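Long-range contacts in cystathionine gamma-synthase (Xanthomonas oryzae pv. oryzae KACC 10331, PDB 6LD7), which probably makes cystathionine in methionine biosynthesis as a pyridoxal-phosphate-dependent enzyme, and may also have cystathionine gamma-lyase activity: residues C[79-90]-C[219-230]; C[99-109]-C[126-135]. The protein carries 1 engineered substitution. All coordinates share one frame; numbering follows the deposited sequence.

Contact 1: residues C[79-90]-C[219-230]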
loop_
_atom_site.group_PDB
_atom_site.type_symbol
_atom_site.label_atom_id
_atom_site.label_comp_id
_atom_site.label_asym_id
_atom_site.label_seq_id
_atom_site.Cartn_x
_atom_site.Cartn_y
_atom_site.Cartn_z
ATOM N N ALA C 79 -28.073 7.938 8.018
ATOM C CA ALA C 79 -27.580 9.253 8.466
ATOM C C ALA C 79 -26.044 9.240 8.444
ATOM O O ALA C 79 -25.498 10.250 8.222
ATOM C CB ALA C 79 -28.172 9.595 9.830
ATOM N N GLY C 80 -25.389 8.113 8.576
ATOM C CA GLY C 80 -23.910 8.056 8.566
ATOM C C GLY C 80 -23.449 6.612 8.764
ATOM O O GLY C 80 -24.299 5.714 9.176
ATOM N N GLY C 81 -22.179 6.378 8.511
ATOM C CA GLY C 81 -21.549 5.059 8.616
ATOM C C GLY C 81 -20.305 5.103 9.472
ATOM O O GLY C 81 -19.602 6.102 9.421
ATOM N N VAL C 82 -20.067 4.039 10.225
ATOM C CA VAL C 82 -18.815 3.835 10.968
ATOM C C VAL C 82 -18.158 2.615 10.363
ATOM O O VAL C 82 -18.849 1.630 10.182
ATOM C CB VAL C 82 -19.102 3.649 12.466
ATOM C CG1 VAL C 82 -17.861 3.427 13.266
ATOM C CG2 VAL C 82 -19.768 4.873 12.992
ATOM N N ILE C 83 -16.853 2.694 10.140
ATOM C CA ILE C 83 -16.044 1.616 9.535
ATOM C C ILE C 83 -15.174 0.981 10.637
ATOM O O ILE C 83 -14.340 1.684 11.257
ATOM C CB ILE C 83 -15.222 2.191 8.363
ATOM C CG1 ILE C 83 -16.085 2.854 7.258
ATOM C CG2 ILE C 83 -14.357 1.096 7.758
ATOM C CD1 ILE C 83 -17.155 1.997 6.651
ATOM N N THR C 84 -15.236 -0.345 10.765
ATOM C CA THR C 84 -14.541 -1.108 11.808
ATOM C C THR C 84 -13.445 -1.929 11.177
ATOM O O THR C 84 -13.470 -2.230 9.940
ATOM C CB THR C 84 -15.580 -1.911 12.627
ATOM O OG1 THR C 84 -16.267 -2.832 11.771
ATOM C CG2 THR C 84 -16.589 -0.989 13.291
ATOM N N SER C 85 -12.553 -2.397 12.014
ATOM C CA SER C 85 -11.435 -3.236 11.561
ATOM C C SER C 85 -11.895 -4.629 11.131
ATOM O O SER C 85 -11.183 -5.190 10.306
ATOM C CB SER C 85 -10.362 -3.311 12.644
ATOM O OG SER C 85 -10.985 -3.939 13.747
ATOM N N THR C 86 -13.047 -5.118 11.588
ATOM C CA THR C 86 -13.652 -6.371 11.099
ATOM C C THR C 86 -15.159 -6.312 11.169
ATOM O O THR C 86 -15.757 -5.422 11.902
ATOM C CB THR C 86 -13.158 -7.535 11.966
ATOM O OG1 THR C 86 -13.661 -7.476 13.296
ATOM C CG2 THR C 86 -11.642 -7.583 12.064
ATOM N N GLY C 87 -15.796 -7.233 10.485
ATOM C CA GLY C 87 -17.271 -7.410 10.621
ATOM C C GLY C 87 -17.669 -7.736 12.053
ATOM O O GLY C 87 -18.637 -7.182 12.565
ATOM N N MET C 88 -16.935 -8.619 12.708
ATOM C CA MET C 88 -17.230 -8.933 14.130
ATOM C C MET C 88 -17.123 -7.653 14.962
ATOM O O MET C 88 -17.819 -7.552 15.917
ATOM C CB MET C 88 -16.292 -9.977 14.737
ATOM C CG MET C 88 -16.594 -11.425 14.263
ATOM S SD MET C 88 -18.378 -11.866 14.404
ATOM C CE MET C 88 -18.641 -11.239 16.050
ATOM N N GLY C 89 -16.192 -6.761 14.655
ATOM C CA GLY C 89 -16.066 -5.486 15.371
ATOM C C GLY C 89 -17.271 -4.614 15.186
ATOM O O GLY C 89 -17.615 -3.888 16.085
ATOM N N ALA C 90 -17.893 -4.673 14.018
ATOM C CA ALA C 90 -19.154 -3.964 13.760
ATOM C C ALA C 90 -20.274 -4.495 14.672
ATOM O O ALA C 90 -20.974 -3.678 15.240
ATOM C CB ALA C 90 -19.531 -4.073 12.287
ATOM N N GLY C 219 -12.890 -6.162 7.098
ATOM C CA GLY C 219 -13.477 -4.880 7.547
ATOM C C GLY C 219 -14.958 -5.043 7.904
ATOM O O GLY C 219 -15.557 -6.012 7.501
ATOM N N GLY C 220 -15.536 -4.059 8.597
ATOM C CA GLY C 220 -16.952 -3.951 8.882
ATOM C C GLY C 220 -17.446 -2.551 8.724
ATOM O O GLY C 220 -16.635 -1.617 8.559
ATOM N N ALA C 221 -18.759 -2.411 8.806
ATOM C CA ALA C 221 -19.460 -1.135 8.721
ATOM C C ALA C 221 -20.795 -1.240 9.457
ATOM O O ALA C 221 -21.416 -2.323 9.481
ATOM C CB ALA C 221 -19.584 -0.845 7.237
ATOM N N VAL C 222 -21.192 -0.144 10.062
ATOM C CA VAL C 222 -22.507 0.025 10.633
ATOM C C VAL C 222 -23.035 1.337 10.121
ATOM O O VAL C 222 -22.340 2.366 10.207
ATOM C CB VAL C 222 -22.474 0.093 12.174
ATOM C CG1 VAL C 222 -23.877 -0.008 12.696
ATOM C CG2 VAL C 222 -21.663 -0.988 12.708
ATOM N N VAL C 223 -24.261 1.285 9.666
ATOM C CA VAL C 223 -25.000 2.449 9.206
ATOM C C VAL C 223 -26.251 2.561 10.081
ATOM O O VAL C 223 -27.018 1.607 10.230
ATOM C CB VAL C 223 -25.306 2.336 7.698
ATOM C CG1 VAL C 223 -26.191 3.477 7.261
ATOM C CG2 VAL C 223 -24.035 2.335 6.837
ATOM N N ALA C 224 -26.437 3.733 10.650
ATOM C CA ALA C 224 -27.620 4.083 11.436
ATOM C C ALA C 224 -28.575 4.912 10.594
ATOM O O ALA C 224 -28.112 5.813 9.880
ATOM C CB ALA C 224 -27.266 4.802 12.691
ATOM N N ARG C 225 -29.863 4.647 10.767
ATOM C CA ARG C 225 -30.930 5.446 10.124
ATOM C C ARG C 225 -30.860 6.842 10.724
ATOM O O ARG C 225 -30.906 7.773 9.990
ATOM C CB ARG C 225 -32.306 4.795 10.394
ATOM C CG ARG C 225 -33.493 5.327 9.585
ATOM C CD ARG C 225 -34.788 4.411 9.764
ATOM N NE ARG C 225 -35.482 4.989 10.969
ATOM C CZ ARG C 225 -35.832 4.431 12.170
ATOM N NH1 ARG C 225 -35.776 3.146 12.488
ATOM N NH2 ARG C 225 -36.359 5.225 13.076
ATOM N N ASP C 226 -30.759 6.928 12.044
ATOM C CA ASP C 226 -30.899 8.211 12.786
ATOM C C ASP C 226 -29.517 8.804 13.153
ATOM O O ASP C 226 -28.641 8.031 13.646
ATOM C CB ASP C 226 -31.818 7.941 13.972
ATOM C CG ASP C 226 -31.938 9.090 14.953
ATOM O OD1 ASP C 226 -31.004 9.301 15.765
ATOM O OD2 ASP C 226 -32.948 9.788 14.875
ATOM N N ALA C 227 -29.387 10.136 13.001
ATOM C CA ALA C 227 -28.166 10.936 13.207
ATOM C C ALA C 227 -27.682 10.755 14.654
ATOM O O ALA C 227 -26.443 10.609 14.916
ATOM C CB ALA C 227 -28.406 12.413 12.862
ATOM N N GLU C 228 -28.596 10.685 15.570
ATOM C CA GLU C 228 -28.213 10.626 16.983
ATOM C C GLU C 228 -27.651 9.223 17.271
ATOM O O GLU C 228 -26.618 9.163 17.917
ATOM C CB GLU C 228 -29.396 11.032 17.842
ATOM C CG GLU C 228 -29.236 10.776 19.330
ATOM C CD GLU C 228 -30.517 11.135 20.103
ATOM O OE1 GLU C 228 -30.736 10.576 21.234
ATOM O OE2 GLU C 228 -31.345 11.955 19.543
ATOM N N LEU C 229 -28.231 8.133 16.785
ATOM C CA LEU C 229 -27.599 6.823 17.054
ATOM C C LEU C 229 -26.211 6.766 16.351
ATOM O O LEU C 229 -25.265 6.082 16.839
ATOM C CB LEU C 229 -28.483 5.730 16.508
ATOM C CG LEU C 229 -28.606 4.471 17.322
ATOM C CD1 LEU C 229 -29.125 3.339 16.458
ATOM C CD2 LEU C 229 -27.391 4.135 18.178
ATOM N N HIS C 230 -26.117 7.339 15.155
ATOM C CA HIS C 230 -24.834 7.426 14.398
ATOM C C HIS C 230 -23.726 8.035 15.280
ATOM O O HIS C 230 -22.645 7.455 15.339
ATOM C CB HIS C 230 -25.017 8.164 13.090
ATOM C CG HIS C 230 -23.741 8.456 12.413
ATOM N ND1 HIS C 230 -22.886 7.448 11.989
ATOM C CD2 HIS C 230 -23.113 9.625 12.171
ATOM C CE1 HIS C 230 -21.791 8.007 11.482
ATOM N NE2 HIS C 230 -21.930 9.334 11.552
#
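V82 and V222 face each other as a hydrogen-bonded pair of two antiparallel strands, 80-84 and 220-224, and each gives its N-H to the other's carbonyl: V82 N lies 2.8 Å from V222 O and V222 N 2.9 Å from V82 O. Two residues on, T84 and G220 repeat the exchange, with T84 N 2.9 Å from G220 O and G220 N 3.1 Å from T84 O. At the other end A79 N reaches A224 O.

Glycine suits position 220 because a side chain would run into the T84 hydroxyl and the backbone of T86 and G87. The hydroxyl itself turns back on its own segment: with chi1 at 61°, OG1 sits between the backbone N and carbonyl carbon and donates to T86 O at 2.6 Å. That carbonyl also accepts from A90 N, on the opposite face of its plane. T86 caps the helix in turn, its OG1 accepting from G89 N at 3.0 Å and also bonding G241 O of the second subunit. D226 caps helix 227-240, its OD1 accepting from L229 N and, weakly, E228 N.

H230 lays its ring against the bare backbone of G80, whose CA stands over the ring face, 3.6 Å from its centroid; a side chain on G80 would strike the ring. Apolar contacts fill in elsewhere, A90 CB on V222 CG2 and I83 CD1 on A221 CB.

The N-H groups of G87 and M88 bond phosphate oxygens of the cofactor-bearing residue 209, so the N-terminal end of helix 87-98, which follows strand 80-84, forms part of the cofactor's phosphate site. Helix 63-76 packs on I83 and A221, helix 227-240 covers V82, and strand 202-206 continues the sheet beyond 220-224.

Contact 2: residues C[99-109]-C[126-135]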
loop_
_atom_site.group_PDB
_atom_site.type_symbol
_atom_site.label_atom_id
_atom_site.label_comp_id
_atom_site.label_asym_id
_atom_site.label_seq_id
_atom_site.Cartn_x
_atom_site.Cartn_y
_atom_site.Cartn_z
ATOM N N LEU C 99 -26.690 -1.955 24.169
ATOM C CA LEU C 99 -27.148 -2.807 25.299
ATOM C C LEU C 99 -26.403 -2.454 26.589
ATOM O O LEU C 99 -25.294 -1.890 26.538
ATOM C CB LEU C 99 -26.823 -4.262 24.972
ATOM C CG LEU C 99 -27.475 -4.839 23.736
ATOM C CD1 LEU C 99 -27.040 -6.260 23.452
ATOM C CD2 LEU C 99 -28.959 -4.842 23.945
ATOM N N GLN C 100 -26.967 -2.840 27.713
ATOM C CA GLN C 100 -26.363 -2.806 29.070
ATOM C C GLN C 100 -26.984 -3.915 29.922
ATOM O O GLN C 100 -28.069 -4.432 29.546
ATOM C CB GLN C 100 -26.640 -1.437 29.676
ATOM C CG GLN C 100 -28.106 -1.167 29.935
ATOM C CD GLN C 100 -28.225 0.228 30.489
ATOM O OE1 GLN C 100 -27.323 1.026 30.362
ATOM N NE2 GLN C 100 -29.299 0.522 31.181
ATOM N N PRO C 101 -26.383 -4.310 31.077
ATOM C CA PRO C 101 -26.936 -5.400 31.895
ATOM C C PRO C 101 -28.400 -5.118 32.198
ATOM O O PRO C 101 -28.783 -3.972 32.361
ATOM C CB PRO C 101 -26.014 -5.427 33.152
ATOM C CG PRO C 101 -24.699 -4.996 32.503
ATOM C CD PRO C 101 -25.126 -3.808 31.653
ATOM N N GLY C 102 -29.182 -6.169 32.228
ATOM C CA GLY C 102 -30.649 -6.125 32.347
ATOM C C GLY C 102 -31.358 -6.039 30.996
ATOM O O GLY C 102 -32.557 -6.264 30.971
ATOM N N ASP C 103 -30.682 -5.676 29.903
ATOM C CA ASP C 103 -31.310 -5.630 28.565
ATOM C C ASP C 103 -31.225 -7.041 27.994
ATOM O O ASP C 103 -30.289 -7.777 28.266
ATOM C CB ASP C 103 -30.626 -4.726 27.550
ATOM C CG ASP C 103 -30.745 -3.268 27.851
ATOM O OD1 ASP C 103 -31.585 -2.967 28.651
ATOM O OD2 ASP C 103 -29.965 -2.444 27.286
ATOM N N THR C 104 -32.127 -7.320 27.066
ATOM C CA THR C 104 -32.192 -8.596 26.358
ATOM C C THR C 104 -32.006 -8.321 24.875
ATOM O O THR C 104 -32.588 -7.366 24.334
ATOM C CB THR C 104 -33.541 -9.284 26.690
ATOM O OG1 THR C 104 -33.521 -9.751 28.045
ATOM C CG2 THR C 104 -33.700 -10.521 25.866
ATOM N N LEU C 105 -31.315 -9.228 24.244
ATOM C CA LEU C 105 -31.063 -9.234 22.803
ATOM C C LEU C 105 -31.729 -10.492 22.230
ATOM O O LEU C 105 -31.489 -11.614 22.737
ATOM C CB LEU C 105 -29.552 -9.303 22.560
ATOM C CG LEU C 105 -29.143 -9.659 21.132
ATOM C CD1 LEU C 105 -29.440 -8.462 20.235
ATOM C CD2 LEU C 105 -27.639 -10.011 21.053
ATOM N N VAL C 106 -32.454 -10.302 21.148
ATOM C CA VAL C 106 -33.020 -11.438 20.407
ATOM C C VAL C 106 -32.124 -11.742 19.215
ATOM O O VAL C 106 -31.834 -10.862 18.482
ATOM C CB VAL C 106 -34.446 -11.117 19.943
ATOM C CG1 VAL C 106 -35.023 -12.316 19.244
ATOM C CG2 VAL C 106 -35.294 -10.691 21.111
ATOM N N VAL C 107 -31.760 -13.002 19.056
ATOM C CA VAL C 107 -30.821 -13.522 18.031
ATOM C C VAL C 107 -31.525 -14.606 17.246
ATOM O O VAL C 107 -32.129 -15.481 17.845
ATOM C CB VAL C 107 -29.623 -14.118 18.778
ATOM C CG1 VAL C 107 -28.687 -14.763 17.839
ATOM C CG2 VAL C 107 -28.955 -12.989 19.505
ATOM N N PRO C 108 -31.369 -14.651 15.914
ATOM C CA PRO C 108 -31.880 -15.755 15.126
ATOM C C PRO C 108 -31.194 -17.055 15.537
ATOM O O PRO C 108 -30.017 -17.015 15.726
ATOM C CB PRO C 108 -31.491 -15.434 13.679
ATOM C CG PRO C 108 -31.266 -13.942 13.719
ATOM C CD PRO C 108 -30.696 -13.636 15.103
ATOM N N HIS C 109 -31.946 -18.148 15.563
ATOM C CA HIS C 109 -31.459 -19.514 15.823
ATOM C C HIS C 109 -30.318 -19.844 14.860
ATOM O O HIS C 109 -29.435 -20.546 15.226
ATOM C CB HIS C 109 -32.693 -20.422 15.835
ATOM C CG HIS C 109 -33.221 -20.750 14.465
ATOM N ND1 HIS C 109 -33.714 -19.769 13.547
ATOM C CD2 HIS C 109 -33.215 -21.914 13.790
ATOM C CE1 HIS C 109 -34.000 -20.354 12.404
ATOM N NE2 HIS C 109 -33.683 -21.653 12.525
ATOM N N GLY C 126 -22.865 -11.793 31.809
ATOM C CA GLY C 126 -23.894 -10.866 32.362
ATOM C C GLY C 126 -23.833 -9.497 31.701
ATOM O O GLY C 126 -24.466 -8.584 32.186
ATOM N N HIS C 127 -23.295 -9.350 30.490
ATOM C CA HIS C 127 -23.372 -8.033 29.796
ATOM C C HIS C 127 -24.815 -7.717 29.351
ATOM O O HIS C 127 -25.184 -6.506 29.208
ATOM C CB HIS C 127 -22.364 -7.982 28.618
ATOM C CG HIS C 127 -20.945 -7.819 29.013
ATOM N ND1 HIS C 127 -20.497 -8.067 30.325
ATOM C CD2 HIS C 127 -19.871 -7.437 28.294
ATOM C CE1 HIS C 127 -19.181 -7.902 30.354
ATOM N NE2 HIS C 127 -18.792 -7.532 29.136
ATOM N N PHE C 128 -25.602 -8.751 29.130
ATOM C CA PHE C 128 -26.995 -8.654 28.612
ATOM C C PHE C 128 -27.513 -10.082 28.614
ATOM O O PHE C 128 -26.677 -10.998 28.838
ATOM C CB PHE C 128 -27.104 -7.996 27.209
ATOM C CG PHE C 128 -26.161 -8.534 26.174
ATOM C CD1 PHE C 128 -26.410 -9.737 25.544
ATOM C CD2 PHE C 128 -24.980 -7.835 25.845
ATOM C CE1 PHE C 128 -25.485 -10.265 24.643
ATOM C CE2 PHE C 128 -24.087 -8.343 24.908
ATOM C CZ PHE C 128 -24.306 -9.581 24.355
ATOM N N ALA C 129 -28.834 -10.255 28.434
ATOM C CA ALA C 129 -29.433 -11.595 28.306
ATOM C C ALA C 129 -29.783 -11.831 26.808
ATOM O O ALA C 129 -30.012 -10.878 26.064
ATOM C CB ALA C 129 -30.653 -11.678 29.201
ATOM N N LEU C 130 -29.726 -13.072 26.391
ATOM C CA LEU C 130 -30.018 -13.589 25.037
ATOM C C LEU C 130 -31.378 -14.285 25.052
ATOM O O LEU C 130 -31.564 -15.074 25.945
ATOM C CB LEU C 130 -29.059 -14.722 24.725
ATOM C CG LEU C 130 -27.660 -14.319 24.440
ATOM C CD1 LEU C 130 -26.933 -15.534 23.874
ATOM C CD2 LEU C 130 -27.709 -13.136 23.481
ATOM N N ILE C 131 -32.148 -14.106 24.012
ATOM C CA ILE C 131 -33.322 -14.937 23.635
ATOM C C ILE C 131 -33.031 -15.443 22.229
ATOM O O ILE C 131 -32.698 -14.631 21.368
ATOM C CB ILE C 131 -34.635 -14.146 23.707
ATOM C CG1 ILE C 131 -34.988 -13.752 25.136
ATOM C CG2 ILE C 131 -35.797 -14.968 23.157
ATOM C CD1 ILE C 131 -36.085 -12.708 25.183
ATOM N N THR C 132 -33.141 -16.733 21.995
ATOM C CA THR C 132 -33.028 -17.269 20.640
ATOM C C THR C 132 -34.438 -17.443 20.050
ATOM O O THR C 132 -35.376 -17.661 20.780
ATOM C CB THR C 132 -32.027 -18.415 20.576
ATOM O OG1 THR C 132 -32.746 -19.312 19.730
ATOM C CG2 THR C 132 -31.608 -18.996 21.894
ATOM N N ALA C 133 -34.607 -17.168 18.762
ATOM C CA ALA C 133 -35.923 -17.152 18.091
ATOM C C ALA C 133 -35.716 -17.554 16.650
ATOM O O ALA C 133 -34.650 -17.274 16.063
ATOM C CB ALA C 133 -36.576 -15.808 18.163
ATOM N N ASP C 134 -36.705 -18.220 16.103
ATOM C CA ASP C 134 -36.811 -18.439 14.642
ATOM C C ASP C 134 -37.672 -17.296 14.127
ATOM O O ASP C 134 -38.915 -17.334 14.301
ATOM C CB ASP C 134 -37.335 -19.842 14.326
ATOM C CG ASP C 134 -37.365 -20.106 12.825
ATOM O OD1 ASP C 134 -37.345 -19.075 12.002
ATOM O OD2 ASP C 134 -37.425 -21.309 12.492
ATOM N N LEU C 135 -37.047 -16.275 13.553
ATOM C CA LEU C 135 -37.756 -15.081 13.081
ATOM C C LEU C 135 -38.665 -15.381 11.873
ATOM O O LEU C 135 -39.392 -14.452 11.440
ATOM C CB LEU C 135 -36.715 -13.987 12.792
ATOM C CG LEU C 135 -35.845 -13.536 13.966
ATOM C CD1 LEU C 135 -35.066 -12.312 13.551
ATOM C CD2 LEU C 135 -36.656 -13.205 15.200
HETATM O O HOH W 1 -34.346 -16.904 12.405
#
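L105 exchanges backbone bonds with both A129 and I131, as parallel strands 104-108 and 129-133 require: L105 N lies 2.8 Å from A129 O, and L105 O accepts from I131 N at 2.9 Å. The pattern begins with A129 N on D103 O, passes through V107, which bonds I131 O and A133 N, and ends with H109 N on A133 O. P108, which has no N-H to give, fits the strand because its nitrogen faces away from 129-133; its CA still lies 3.3 Å from A133 O.

Apolar contacts line both faces. On one, with chi1 at 49°, the F128 ring lies between its backbone N and carbonyl carbon, where L99 CD1 covers one face, 3.8 Å from the centroid, while L130 CD2 comes to the ring edge in its plane. The backbone sets F128 CB against D103 O. L105 runs alongside L130, their CD2 atoms 4.0 Å apart. On the other face T104 CG2 presses on I131 CD1, closer than usual for two carbons, and V106 CG1 meets A133 CB; the beta-branched residues suit the extended backbone.

Among polar groups, the H109 ring and D134 carboxylate are stacked, their planes 22° apart, and D134 CB lies over the ring face; D134 OD1 bonds T136 OG1. A water in the ring plane joins H109 ND1 to L135 N. Before the strand, a type II turn from Q100 to D103 has G102 at its positive phi, and D103 OD2 accepts from Q100 N.

The two strands form a beta-alpha-beta unit with helix 113-124, which covers V107, L130 and T132. Helix 138-145 packs on V106, I131 and A133, strand 151-155 adjoins 104-108, and H127 stacks on H127 of the second subunit.

Overall arrangement
Contacts 1 and 2 occupy the two ends of one mixed seven-stranded sheet: within this chain strand 80-84 is outermost at one side and strand 129-133 at the other, with 202-206, 180-184 and 151-155 between the two pairs. Their centres are 20 Å apart, and their nearest atoms about 9 Å, without touching. Along the chain contact 2 is nested within the loop that contact 1 closes, and helix 87-98 leads from the one to strand 104-108 of the other. Contact 1 thus brings a late strand back beside the first, in antiparallel sense, while contact 2 joins near neighbours in parallel. Contact 1 contributes two N-H groups to the cofactor phosphate, and both contacts reach the second subunit.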